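Long-range contacts in VIN1 (Oscarella pearsei, PDB 6BFI), which binds actin filaments as a sponge member of the vinculin/alpha-catenin family and may play a role in cell-cell adhesion: residues 23-27 with 40-44; 274-278 with 294-298; 365-369 with 494-499. Residues are numbered along the deposited sequence.

Contact 1. Residues 23-27 with 40-44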
loop_
_atom_site.group_PDB
_atom_site.type_symbol
_atom_site.label_atom_id
_atom_site.label_comp_id
_atom_site.label_asym_id
_atom_site.label_seq_id
_atom_site.Cartn_x
_atom_site.Cartn_y
_atom_site.Cartn_z
ATOM N N GLN A 23 27.686 14.106 20.531
ATOM C CA GLN A 23 28.046 15.315 21.263
ATOM C C GLN A 23 29.518 15.319 21.657
ATOM O O GLN A 23 30.130 16.391 21.740
ATOM C CB GLN A 23 27.161 15.476 22.496
ATOM C CG GLN A 23 25.754 15.950 22.178
ATOM C CD GLN A 23 25.103 16.658 23.348
ATOM O OE1 GLN A 23 25.542 16.526 24.491
ATOM N NE2 GLN A 23 24.056 17.426 23.067
ATOM N N LEU A 24 30.105 14.143 21.903
ATOM C CA LEU A 24 31.544 14.086 22.151
ATOM C C LEU A 24 32.329 14.546 20.930
ATOM O O LEU A 24 33.290 15.318 21.051
ATOM C CB LEU A 24 31.961 12.670 22.551
ATOM C CG LEU A 24 31.662 12.258 23.991
ATOM C CD1 LEU A 24 32.016 10.794 24.212
ATOM C CD2 LEU A 24 32.426 13.154 24.955
ATOM N N VAL A 25 31.930 14.087 19.741
ATOM C CA VAL A 25 32.597 14.542 18.522
ATOM C C VAL A 25 32.407 16.044 18.334
ATOM O O VAL A 25 33.348 16.765 17.973
ATOM C CB VAL A 25 32.085 13.746 17.307
ATOM C CG1 VAL A 25 32.698 14.282 16.022
ATOM C CG2 VAL A 25 32.400 12.267 17.475
ATOM N N LEU A 26 31.193 16.542 18.592
ATOM C CA LEU A 26 30.922 17.967 18.425
ATOM C C LEU A 26 31.770 18.811 19.371
ATOM O O LEU A 26 32.262 19.877 18.988
ATOM C CB LEU A 26 29.436 18.249 18.646
ATOM C CG LEU A 26 28.416 17.621 17.691
ATOM C CD1 LEU A 26 26.996 17.895 18.171
ATOM C CD2 LEU A 26 28.610 18.132 16.276
ATOM N N PHE A 27 31.942 18.355 20.615
ATOM C CA PHE A 27 32.799 19.070 21.556
ATOM C C PHE A 27 34.256 19.025 21.118
ATOM O O PHE A 27 34.969 20.035 21.204
ATOM C CB PHE A 27 32.654 18.476 22.956
ATOM C CG PHE A 27 31.523 19.055 23.753
ATOM C CD1 PHE A 27 31.319 20.423 23.805
ATOM C CD2 PHE A 27 30.663 18.227 24.456
ATOM C CE1 PHE A 27 30.276 20.953 24.545
ATOM C CE2 PHE A 27 29.619 18.751 25.195
ATOM C CZ PHE A 27 29.425 20.114 25.239
ATOM N N LEU A 40 35.602 16.437 28.507
ATOM C CA LEU A 40 34.744 15.347 28.064
ATOM C C LEU A 40 34.522 14.284 29.132
ATOM O O LEU A 40 33.810 13.309 28.868
ATOM C CB LEU A 40 35.341 14.701 26.812
ATOM C CG LEU A 40 35.749 15.692 25.720
ATOM C CD1 LEU A 40 36.418 14.984 24.554
ATOM C CD2 LEU A 40 34.538 16.477 25.251
ATOM N N THR A 41 35.100 14.451 30.321
ATOM C CA THR A 41 35.016 13.416 31.351
ATOM C C THR A 41 33.588 13.080 31.766
ATOM O O THR A 41 33.271 11.883 31.867
ATOM C CB THR A 41 35.866 13.827 32.559
ATOM O OG1 THR A 41 37.241 13.923 32.169
ATOM C CG2 THR A 41 35.733 12.806 33.682
ATOM N N PRO A 42 32.690 14.041 32.030
ATOM C CA PRO A 42 31.329 13.644 32.443
ATOM C C PRO A 42 30.580 12.848 31.385
ATOM O O PRO A 42 29.969 11.817 31.703
ATOM C CB PRO A 42 30.653 14.991 32.743
ATOM C CG PRO A 42 31.435 15.994 31.970
ATOM C CD PRO A 42 32.846 15.508 32.030
ATOM N N LEU A 43 30.613 13.299 30.130
ATOM C CA LEU A 43 29.916 12.587 29.062
ATOM C C LEU A 43 30.474 11.179 28.882
ATOM O O LEU A 43 29.715 10.215 28.702
ATOM C CB LEU A 43 30.022 13.383 27.762
ATOM C CG LEU A 43 28.782 13.491 26.876
ATOM C CD1 LEU A 43 27.588 13.972 27.682
ATOM C CD2 LEU A 43 29.053 14.431 25.712
ATOM N N VAL A 44 31.801 11.044 28.939
ATOM C CA VAL A 44 32.426 9.731 28.820
ATOM C C VAL A 44 32.033 8.844 29.994
ATOM O O VAL A 44 31.830 7.634 29.836
ATOM C CB VAL A 44 33.954 9.881 28.702
ATOM C CG1 VAL A 44 34.640 8.536 28.857
ATOM C CG2 VAL A 44 34.318 10.513 27.365
#

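Contact 2. Residues 274-278 with 294-298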
loop_
_atom_site.group_PDB
_atom_site.type_symbol
_atom_site.label_atom_id
_atom_site.label_comp_id
_atom_site.label_asym_id
_atom_site.label_seq_id
_atom_site.Cartn_x
_atom_site.Cartn_y
_atom_site.Cartn_z
ATOM N N MET A 274 2.108 11.241 -15.232
ATOM C CA MET A 274 2.585 11.540 -16.579
ATOM C C MET A 274 1.505 12.236 -17.401
ATOM O O MET A 274 1.794 13.191 -18.136
ATOM C CB MET A 274 3.053 10.254 -17.260
ATOM C CG MET A 274 3.642 10.452 -18.647
ATOM S SD MET A 274 4.217 8.907 -19.378
ATOM C CE MET A 274 5.661 8.572 -18.372
ATOM N N PHE A 275 0.257 11.771 -17.292
ATOM C CA PHE A 275 -0.865 12.458 -17.924
ATOM C C PHE A 275 -0.916 13.922 -17.501
ATOM O O PHE A 275 -1.024 14.824 -18.340
ATOM C CB PHE A 275 -2.179 11.758 -17.563
ATOM C CG PHE A 275 -2.651 10.766 -18.591
ATOM C CD1 PHE A 275 -2.198 9.454 -18.574
ATOM C CD2 PHE A 275 -3.564 11.140 -19.564
ATOM C CE1 PHE A 275 -2.640 8.541 -19.517
ATOM C CE2 PHE A 275 -4.007 10.231 -20.508
ATOM C CZ PHE A 275 -3.545 8.932 -20.485
ATOM N N HIS A 276 -0.826 14.172 -16.193
ATOM C CA HIS A 276 -0.980 15.533 -15.688
ATOM C C HIS A 276 0.200 16.412 -16.088
ATOM O O HIS A 276 0.021 17.595 -16.400
ATOM C CB HIS A 276 -1.148 15.503 -14.170
ATOM C CG HIS A 276 -2.275 14.631 -13.707
ATOM N ND1 HIS A 276 -2.470 14.307 -12.382
ATOM C CD2 HIS A 276 -3.268 14.017 -14.394
ATOM C CE1 HIS A 276 -3.533 13.530 -12.272
ATOM N NE2 HIS A 276 -4.036 13.339 -13.479
ATOM N N GLN A 277 1.411 15.852 -16.082
ATOM C CA GLN A 277 2.585 16.606 -16.508
ATOM C C GLN A 277 2.504 16.958 -17.987
ATOM O O GLN A 277 2.897 18.059 -18.393
ATOM C CB GLN A 277 3.853 15.802 -16.216
ATOM C CG GLN A 277 4.185 15.680 -14.741
ATOM C CD GLN A 277 4.989 16.857 -14.225
ATOM O OE1 GLN A 277 6.039 17.191 -14.775
ATOM N NE2 GLN A 277 4.497 17.494 -13.168
ATOM N N ALA A 278 2.002 16.033 -18.806
ATOM C CA ALA A 278 1.842 16.323 -20.226
ATOM C C ALA A 278 0.758 17.372 -20.451
ATOM O O ALA A 278 0.893 18.235 -21.327
ATOM C CB ALA A 278 1.527 15.040 -20.992
ATOM N N ALA A 294 5.982 12.006 -23.817
ATOM C CA ALA A 294 5.032 11.695 -22.751
ATOM C C ALA A 294 3.605 11.606 -23.287
ATOM O O ALA A 294 2.839 10.713 -22.896
ATOM C CB ALA A 294 5.129 12.742 -21.642
ATOM N N VAL A 295 3.232 12.520 -24.187
ATOM C CA VAL A 295 1.900 12.484 -24.788
ATOM C C VAL A 295 1.691 11.179 -25.542
ATOM O O VAL A 295 0.622 10.559 -25.460
ATOM C CB VAL A 295 1.692 13.707 -25.702
ATOM C CG1 VAL A 295 0.385 13.583 -26.467
ATOM C CG2 VAL A 295 1.717 14.992 -24.891
ATOM N N ARG A 296 2.709 10.734 -26.285
ATOM C CA ARG A 296 2.589 9.481 -27.021
ATOM C C ARG A 296 2.456 8.295 -26.073
ATOM O O ARG A 296 1.724 7.339 -26.364
ATOM C CB ARG A 296 3.782 9.305 -27.960
ATOM C CG ARG A 296 3.732 10.234 -29.169
ATOM C CD ARG A 296 4.830 9.941 -30.180
ATOM N NE ARG A 296 4.510 10.501 -31.492
ATOM C CZ ARG A 296 4.819 11.735 -31.879
ATOM N NH1 ARG A 296 5.465 12.551 -31.055
ATOM N NH2 ARG A 296 4.483 12.156 -33.091
ATOM N N LYS A 297 3.142 8.341 -24.926
ATOM C CA LYS A 297 2.935 7.306 -23.916
ATOM C C LYS A 297 1.497 7.317 -23.407
ATOM O O LYS A 297 0.902 6.255 -23.182
ATOM C CB LYS A 297 3.914 7.487 -22.755
ATOM C CG LYS A 297 5.376 7.350 -23.139
ATOM C CD LYS A 297 6.253 7.214 -21.905
ATOM C CE LYS A 297 7.724 7.374 -22.249
ATOM N NZ LYS A 297 8.157 6.453 -23.335
ATOM N N CYS A 298 0.920 8.508 -23.223
ATOM C CA CYS A 298 -0.472 8.585 -22.790
ATOM C C CYS A 298 -1.411 8.014 -23.847
ATOM O O CYS A 298 -2.414 7.371 -23.515
ATOM C CB CYS A 298 -0.840 10.031 -22.465
ATOM S SG CYS A 298 0.037 10.696 -21.033
#

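Contact 3. Residues 365-369 with 494-499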
loop_
_atom_site.group_PDB
_atom_site.type_symbol
_atom_site.label_atom_id
_atom_site.label_comp_id
_atom_site.label_asym_id
_atom_site.label_seq_id
_atom_site.Cartn_x
_atom_site.Cartn_y
_atom_site.Cartn_z
ATOM N N ARG A 365 -11.122 6.646 -17.436
ATOM C CA ARG A 365 -11.861 6.424 -16.196
ATOM C C ARG A 365 -13.255 5.872 -16.473
ATOM O O ARG A 365 -13.730 4.976 -15.761
ATOM C CB ARG A 365 -11.946 7.723 -15.395
ATOM C CG ARG A 365 -10.626 8.151 -14.787
ATOM C CD ARG A 365 -10.839 9.095 -13.620
ATOM N NE ARG A 365 -11.268 10.418 -14.058
ATOM C CZ ARG A 365 -10.435 11.422 -14.314
ATOM N NH1 ARG A 365 -9.126 11.250 -14.174
ATOM N NH2 ARG A 365 -10.908 12.596 -14.707
ATOM N N LYS A 366 -13.922 6.384 -17.510
ATOM C CA LYS A 366 -15.256 5.891 -17.844
ATOM C C LYS A 366 -15.208 4.434 -18.289
ATOM O O LYS A 366 -16.111 3.651 -17.967
ATOM C CB LYS A 366 -15.882 6.772 -18.928
ATOM C CG LYS A 366 -17.380 6.566 -19.107
ATOM C CD LYS A 366 -18.022 7.762 -19.804
ATOM C CE LYS A 366 -19.537 7.749 -19.647
ATOM N NZ LYS A 366 -20.168 9.022 -20.107
ATOM N N ALA A 367 -14.161 4.047 -19.018
ATOM C CA ALA A 367 -14.039 2.663 -19.460
ATOM C C ALA A 367 -13.823 1.729 -18.277
ATOM O O ALA A 367 -14.420 0.645 -18.219
ATOM C CB ALA A 367 -12.903 2.528 -20.472
ATOM N N LEU A 368 -12.979 2.130 -17.322
ATOM C CA LEU A 368 -12.788 1.300 -16.136
ATOM C C LEU A 368 -14.075 1.188 -15.327
ATOM O O LEU A 368 -14.443 0.095 -14.872
ATOM C CB LEU A 368 -11.654 1.855 -15.274
ATOM C CG LEU A 368 -10.276 1.241 -15.532
ATOM C CD1 LEU A 368 -9.842 1.462 -16.975
ATOM C CD2 LEU A 368 -9.248 1.803 -14.560
ATOM N N ALA A 369 -14.782 2.308 -15.146
ATOM C CA ALA A 369 -16.064 2.262 -14.452
ATOM C C ALA A 369 -17.067 1.382 -15.186
ATOM O O ALA A 369 -17.937 0.772 -14.554
ATOM C CB ALA A 369 -16.623 3.673 -14.278
ATOM N N ILE A 494 -12.273 3.319 -8.191
ATOM C CA ILE A 494 -13.010 3.766 -9.367
ATOM C C ILE A 494 -13.649 5.127 -9.128
ATOM O O ILE A 494 -14.103 5.441 -8.019
ATOM C CB ILE A 494 -14.055 2.702 -9.750
ATOM C CG1 ILE A 494 -13.411 1.622 -10.618
ATOM C CG2 ILE A 494 -15.260 3.316 -10.449
ATOM C CD1 ILE A 494 -12.737 2.169 -11.850
ATOM N N ASP A 495 -13.657 5.956 -10.175
ATOM C CA ASP A 495 -14.375 7.226 -10.144
ATOM C C ASP A 495 -15.869 6.966 -10.017
ATOM O O ASP A 495 -16.485 6.377 -10.911
ATOM C CB ASP A 495 -14.072 8.030 -11.409
ATOM C CG ASP A 495 -14.481 9.492 -11.293
ATOM O OD1 ASP A 495 -15.270 9.834 -10.384
ATOM O OD2 ASP A 495 -14.015 10.302 -12.121
ATOM N N SER A 496 -16.453 7.417 -8.907
ATOM C CA SER A 496 -17.817 7.019 -8.579
ATOM C C SER A 496 -18.839 7.720 -9.464
ATOM O O SER A 496 -19.862 7.125 -9.821
ATOM C CB SER A 496 -18.099 7.295 -7.108
ATOM O OG SER A 496 -17.274 6.486 -6.286
ATOM N N LEU A 497 -18.590 8.985 -9.819
ATOM C CA LEU A 497 -19.517 9.702 -10.690
ATOM C C LEU A 497 -19.660 9.005 -12.036
ATOM O O LEU A 497 -20.766 8.908 -12.582
ATOM C CB LEU A 497 -19.049 11.145 -10.877
ATOM C CG LEU A 497 -19.824 12.008 -11.878
ATOM C CD1 LEU A 497 -21.316 12.004 -11.570
ATOM C CD2 LEU A 497 -19.284 13.428 -11.882
ATOM N N GLU A 498 -18.550 8.504 -12.584
ATOM C CA GLU A 498 -18.626 7.752 -13.831
ATOM C C GLU A 498 -19.419 6.463 -13.650
ATOM O O GLU A 498 -20.186 6.071 -14.538
ATOM C CB GLU A 498 -17.222 7.452 -14.358
ATOM C CG GLU A 498 -16.478 8.667 -14.885
ATOM C CD GLU A 498 -17.147 9.297 -16.096
ATOM O OE1 GLU A 498 -18.009 8.646 -16.721
ATOM O OE2 GLU A 498 -16.808 10.452 -16.426
ATOM N N PHE A 499 -19.250 5.791 -12.504
ATOM C CA PHE A 499 -20.049 4.601 -12.229
ATOM C C PHE A 499 -21.534 4.940 -12.190
ATOM O O PHE A 499 -22.365 4.183 -12.702
ATOM C CB PHE A 499 -19.611 3.954 -10.911
ATOM C CG PHE A 499 -20.266 2.622 -10.635
ATOM C CD1 PHE A 499 -21.508 2.555 -10.017
ATOM C CD2 PHE A 499 -19.636 1.438 -10.986
ATOM C CE1 PHE A 499 -22.112 1.337 -9.767
ATOM C CE2 PHE A 499 -20.234 0.211 -10.735
ATOM C CZ PHE A 499 -21.472 0.161 -10.124
#

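Contact 1. Residues 23-27 with 40-44
Two successive helices of the all-helical vinculin fold, 8-32 and 41-59, meet here near the turn that joins them. On Gln-23 the aliphatic base of the side chain borders the contact, CB lying 3.9 Å from CD2 of Leu-43. Leu-24 has the largest area covered by the other segment: its CB leaves the backbone sideways, yet the m,t rotamer carries the methyls across, CD2 to 3.8 Å from CB of Leu-40 and 3.7 Å from CD2 of Leu-43, CD1 to 3.9 Å from CG2 of Val-44. Val-25 turns away, packing on Ile-723 of helix 718-745, and Leu-26 touches Ala-720 there. One turn after Gln-23, Phe-27 points back at the partner, with CB 3.6 Å from CD2 of Leu-40, while CD2 at the edge of its ring is 4.3 Å from CD2 of Leu-43. Leu-40 and Val-44 also touch helix 68-97. All the close pairs join carbon to carbon, so hydrophobic burial, without directional polar bonds, holds the hairpin here.

Contact 2. Residues 274-278 with 294-298
Helices 268-283 and 289-306 form a helical hairpin of the vinculin fold, and their short segments cross at 133° between N-to-C directions, well short of antiparallel, with a closest axis approach of 9.2 Å. Ala-294 opens the second segment: its CB is 4.1 Å from CG of Met-274 and 4.3 Å from CB of Ala-278. Val-295 sends CG2 to 3.9 Å from the same Ala-278 CB, and also packs on Leu-329 of helix 312-338. Arg-296 takes no part in the pairing and forms a salt bridge with Glu-333 of that third helix. At Lys-297 the aliphatic chain flanks the thioether of Met-274, CD to SD 3.7 Å, before its amino end leads away. Cys-298 has the largest area covered by the partner, 86 Å², sharing Leu-357 of helix 344-375 as a neighbour with Phe-275. It sits over one face of the Phe-275 ring in a CH-pi and sulfur-aromatic contact, with CB 3.7 Å and SG 3.6 Å from the ring centroid.

Contact 3. Residues 365-369 with 494-499
Ala-369 sets its CB against the first turn of helix 496-519, 3.8 Å from both CB of Glu-498 and the backbone N of Phe-499. With only a methyl between them, the backbones draw close: the CA atoms of Ala-369 and Phe-499 are 5.1 Å apart. Ile-494, in the short link after helix 466-493, fills the adjoining space with CD1 3.6 Å from CB of Leu-368 and CG2 4.1 Å from CB of Ala-369; Leu-423 and Val-424 of helix 399-427 extend this apolar patch. The site is a junction between helices in the all-helical vinculin fold, where the start of helix 496-519 docks on helix 344-375. Asp-495 serves both: as N-cap it takes a weak bond from the backbone N of Leu-497 on OD1 (3.5 Å), and its OD2 forms a salt bridge with NE of Arg-365 at 3.4 Å. Arg-365 has a second acidic partner in Glu-361, one turn earlier. Farther along, CD of Lys-366 lies 3.2 Å from OE1 of Glu-498, whereas NZ of Lys-366 remains 4.0 Å from that oxygen, beyond salt-bridge range; OE2 of Glu-498 is hydrogen-bonded to Gln-362.

Overall arrangement
The three contacts follow one another along the chain without interleaving. Contacts 1 and 2 each join helices that are consecutive in sequence, whereas contact 3 brings together segments 125 residues apart. Contact 1 is remote, its centre about 62 Å from that of contact 3, on the opposite side of the chain's centre, and about 55 Å from that of contact 2. Contacts 2 and 3 are neighbours, with centres about 20 Å and nearest atoms about 6 Å apart. Helix 344-375 links them: its Leu-357 packs on contact 2, while residues 365-369 belong to contact 3, and Glu-361, between them in sequence, hydrogen-bonds His-276 and forms a salt bridge with Arg-365.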